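Local coordinates for signal recognition 54 kDa protein (PDB 3DM5) that serves as the SRP54 subunit of the signal recognition particle, joining a helical bundle, a P-loop GTPase domain and a signal-peptide-binding domain, at residues A91-E95 / I269-G273. Numbering follows the deposited sequence.
Sequences AKPIE and IKFIG. With GDP (guanosine-5'-diphosphate), chain J.
Lys-270 reaches from the start of strand 269-273 to the backbone of the loop 91-95, and its NZ donates a hydrogen bond of 3.1 Å to Pro-93 O. The ammonium does not meet a lone pair of that oxygen: it stands above the carbonyl plane, 54° out of it, with a C=O...N angle of 117°. The chain leaves with CG beside its own backbone N, bends at chi2 and then runs extended to bring NZ to the loop. The main polar partner of this nitrogen is Glu-215, at the start of strand 215-221, with which it forms a salt bridge; Pro-93 O adds a second one, and the pair of interactions probably limits how far the lysine tip can swing.

Ile-94 crosses the lysine chain at about a right angle, its CG1 lying 3.9 Å from Lys-270 CD. The same arm continues to Phe-271, where Ile-94 CD1 meets CE1 at 3.6 Å. The methyl comes in the plane of the ring, at its edge; CG1 sits anti to the carbonyl carbon (chi1 -75°), and an extended chi2 carries CD1 out to the phenyl. Tyr-123 packs edge-to-face with the same phenylalanine.

In the P-loop GTPase fold, strand 269-273 lies between the parallel strand 242-247 and the antiparallel 281-283 in the central sheet, and the linker from helix 71-86 to strand 101-106 passes beside its first residues. At the far end of the strand Gly-273 borders the nucleotide, its carbonyl carbon 3.2 Å from O6 of GDP.

Nearer the loop's beginning, one water bridges the backbones, accepting from Lys-92 N and donating to Ile-269 O, each at 2.8 Å. Pro-93 also packs on Glu-384 of the second subunit.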
loop_
_atom_site.group_PDB
_atom_site.type_symbol
_atom_site.label_atom_id
_atom_site.label_comp_id
_atom_site.label_asym_id
_atom_site.label_seq_id
_atom_site.Cartn_x
_atom_site.Cartn_y
_atom_site.Cartn_z
ATOM N N ALA A 91 -0.222 -34.928 -0.538
ATOM C CA ALA A 91 -0.983 -35.143 0.690
ATOM C C ALA A 91 -0.501 -36.360 1.485
ATOM O O ALA A 91 -0.215 -37.424 0.928
ATOM C CB ALA A 91 -2.476 -35.273 0.363
ATOM N N LYS A 92 -0.409 -36.189 2.797
ATOM C CA LYS A 92 -0.174 -37.304 3.709
ATOM C C LYS A 92 -1.280 -37.244 4.738
ATOM O O LYS A 92 -1.101 -36.642 5.793
ATOM C CB LYS A 92 1.178 -37.171 4.413
ATOM C CG LYS A 92 2.375 -37.038 3.487
ATOM C CD LYS A 92 2.926 -38.393 3.064
ATOM C CE LYS A 92 4.390 -38.285 2.651
ATOM N NZ LYS A 92 4.643 -37.171 1.677
ATOM N N PRO A 93 -2.437 -37.846 4.427
ATOM C CA PRO A 93 -3.610 -37.775 5.307
ATOM C C PRO A 93 -3.351 -38.408 6.655
ATOM O O PRO A 93 -2.340 -39.072 6.837
ATOM C CB PRO A 93 -4.666 -38.587 4.547
ATOM C CG PRO A 93 -3.884 -39.402 3.546
ATOM C CD PRO A 93 -2.747 -38.519 3.157
ATOM N N ILE A 94 -4.251 -38.182 7.599
ATOM C CA ILE A 94 -4.238 -38.900 8.863
ATOM C C ILE A 94 -5.046 -40.162 8.672
ATOM O O ILE A 94 -6.216 -40.086 8.319
ATOM C CB ILE A 94 -4.942 -38.099 9.976
ATOM C CG1 ILE A 94 -4.070 -36.946 10.467
ATOM C CG2 ILE A 94 -5.304 -39.010 11.140
ATOM C CD1 ILE A 94 -4.763 -36.105 11.535
ATOM N N GLU A 95 -4.432 -41.316 8.914
ATOM C CA GLU A 95 -5.147 -42.591 8.842
ATOM C C GLU A 95 -5.926 -42.912 10.112
ATOM O O GLU A 95 -5.383 -42.885 11.209
ATOM C CB GLU A 95 -4.166 -43.703 8.540
ATOM C CG GLU A 95 -3.492 -43.521 7.188
ATOM C CD GLU A 95 -2.264 -44.409 7.015
ATOM O OE1 GLU A 95 -1.957 -45.206 7.934
ATOM O OE2 GLU A 95 -1.606 -44.309 5.954
ATOM N N ILE A 269 2.685 -31.679 6.847
ATOM C CA ILE A 269 1.637 -30.741 7.212
ATOM C C ILE A 269 0.328 -31.389 6.798
ATOM O O ILE A 269 0.139 -31.679 5.609
ATOM C CB ILE A 269 1.769 -29.414 6.465
ATOM C CG1 ILE A 269 3.152 -28.809 6.695
ATOM C CG2 ILE A 269 0.687 -28.446 6.903
ATOM C CD1 ILE A 269 3.544 -27.843 5.635
ATOM N N LYS A 270 -0.569 -31.610 7.768
ATOM C CA LYS A 270 -1.839 -32.288 7.510
ATOM C C LYS A 270 -3.041 -31.332 7.397
ATOM O O LYS A 270 -3.956 -31.565 6.622
ATOM C CB LYS A 270 -2.094 -33.333 8.583
ATOM C CG LYS A 270 -0.880 -34.197 8.876
ATOM C CD LYS A 270 -1.062 -35.613 8.389
ATOM C CE LYS A 270 0.138 -36.500 8.756
ATOM N NZ LYS A 270 -0.217 -37.943 8.856
ATOM N N PHE A 271 -3.048 -30.253 8.167
ATOM C CA PHE A 271 -4.108 -29.255 8.049
ATOM C C PHE A 271 -3.528 -27.872 8.186
ATOM O O PHE A 271 -2.424 -27.700 8.687
ATOM C CB PHE A 271 -5.173 -29.426 9.142
ATOM C CG PHE A 271 -5.795 -30.792 9.192
ATOM C CD1 PHE A 271 -5.114 -31.860 9.770
ATOM C CD2 PHE A 271 -7.072 -31.002 8.704
ATOM C CE1 PHE A 271 -5.687 -33.121 9.840
ATOM C CE2 PHE A 271 -7.653 -32.253 8.773
ATOM C CZ PHE A 271 -6.949 -33.322 9.344
ATOM N N ILE A 272 -4.295 -26.879 7.762
ATOM C CA ILE A 272 -3.949 -25.499 8.031
ATOM C C ILE A 272 -5.132 -24.859 8.703
ATOM O O ILE A 272 -6.269 -25.180 8.394
ATOM C CB ILE A 272 -3.567 -24.744 6.748
ATOM C CG1 ILE A 272 -4.629 -24.907 5.661
ATOM C CG2 ILE A 272 -2.217 -25.225 6.250
ATOM C CD1 ILE A 272 -4.466 -23.947 4.508
ATOM N N GLY A 273 -4.862 -23.987 9.664
ATOM C CA GLY A 273 -5.896 -23.149 10.246
ATOM C C GLY A 273 -6.073 -21.847 9.470
ATOM O O GLY A 273 -5.113 -21.245 8.993
HETATM P PB GDP J . -3.711 -21.347 22.627
HETATM O O1B GDP J . -2.813 -21.194 21.448
HETATM O O2B GDP J . -2.997 -20.806 23.842
HETATM O O3B GDP J . -4.070 -22.802 22.804
HETATM O O3A GDP J . -5.009 -20.395 22.522
HETATM P PA GDP J . -6.071 -20.307 21.320
HETATM O O1A GDP J . -7.291 -19.543 21.741
HETATM O O2A GDP J . -6.462 -21.659 20.797
HETATM O "O5'" GDP J . -5.275 -19.417 20.243
HETATM C "C5'" GDP J . -4.976 -18.078 20.620
HETATM C "C4'" GDP J . -5.563 -17.081 19.616
HETATM O "O4'" GDP J . -5.286 -17.414 18.236
HETATM C "C3'" GDP J . -7.072 -16.987 19.754
HETATM O "O3'" GDP J . -7.367 -15.587 19.719
HETATM C "C2'" GDP J . -7.603 -17.710 18.530
HETATM O "O2'" GDP J . -8.798 -17.148 18.040
HETATM C "C1'" GDP J . -6.526 -17.441 17.508
HETATM N N9 GDP J . -6.449 -18.444 16.434
HETATM C C8 GDP J . -6.232 -19.766 16.524
HETATM N N7 GDP J . -6.187 -20.328 15.284
HETATM C C5 GDP J . -6.361 -19.338 14.387
HETATM C C6 GDP J . -6.428 -19.196 12.909
HETATM O O6 GDP J . -6.286 -20.173 12.136
HETATM N N1 GDP J . -6.646 -17.971 12.414
HETATM C C2 GDP J . -6.788 -16.885 13.193
HETATM N N2 GDP J . -6.999 -15.686 12.610
HETATM N N3 GDP J . -6.731 -16.933 14.538
HETATM C C4 GDP J . -6.530 -18.105 15.164
HETATM O O HOH W 1 -0.784 -33.516 3.642
#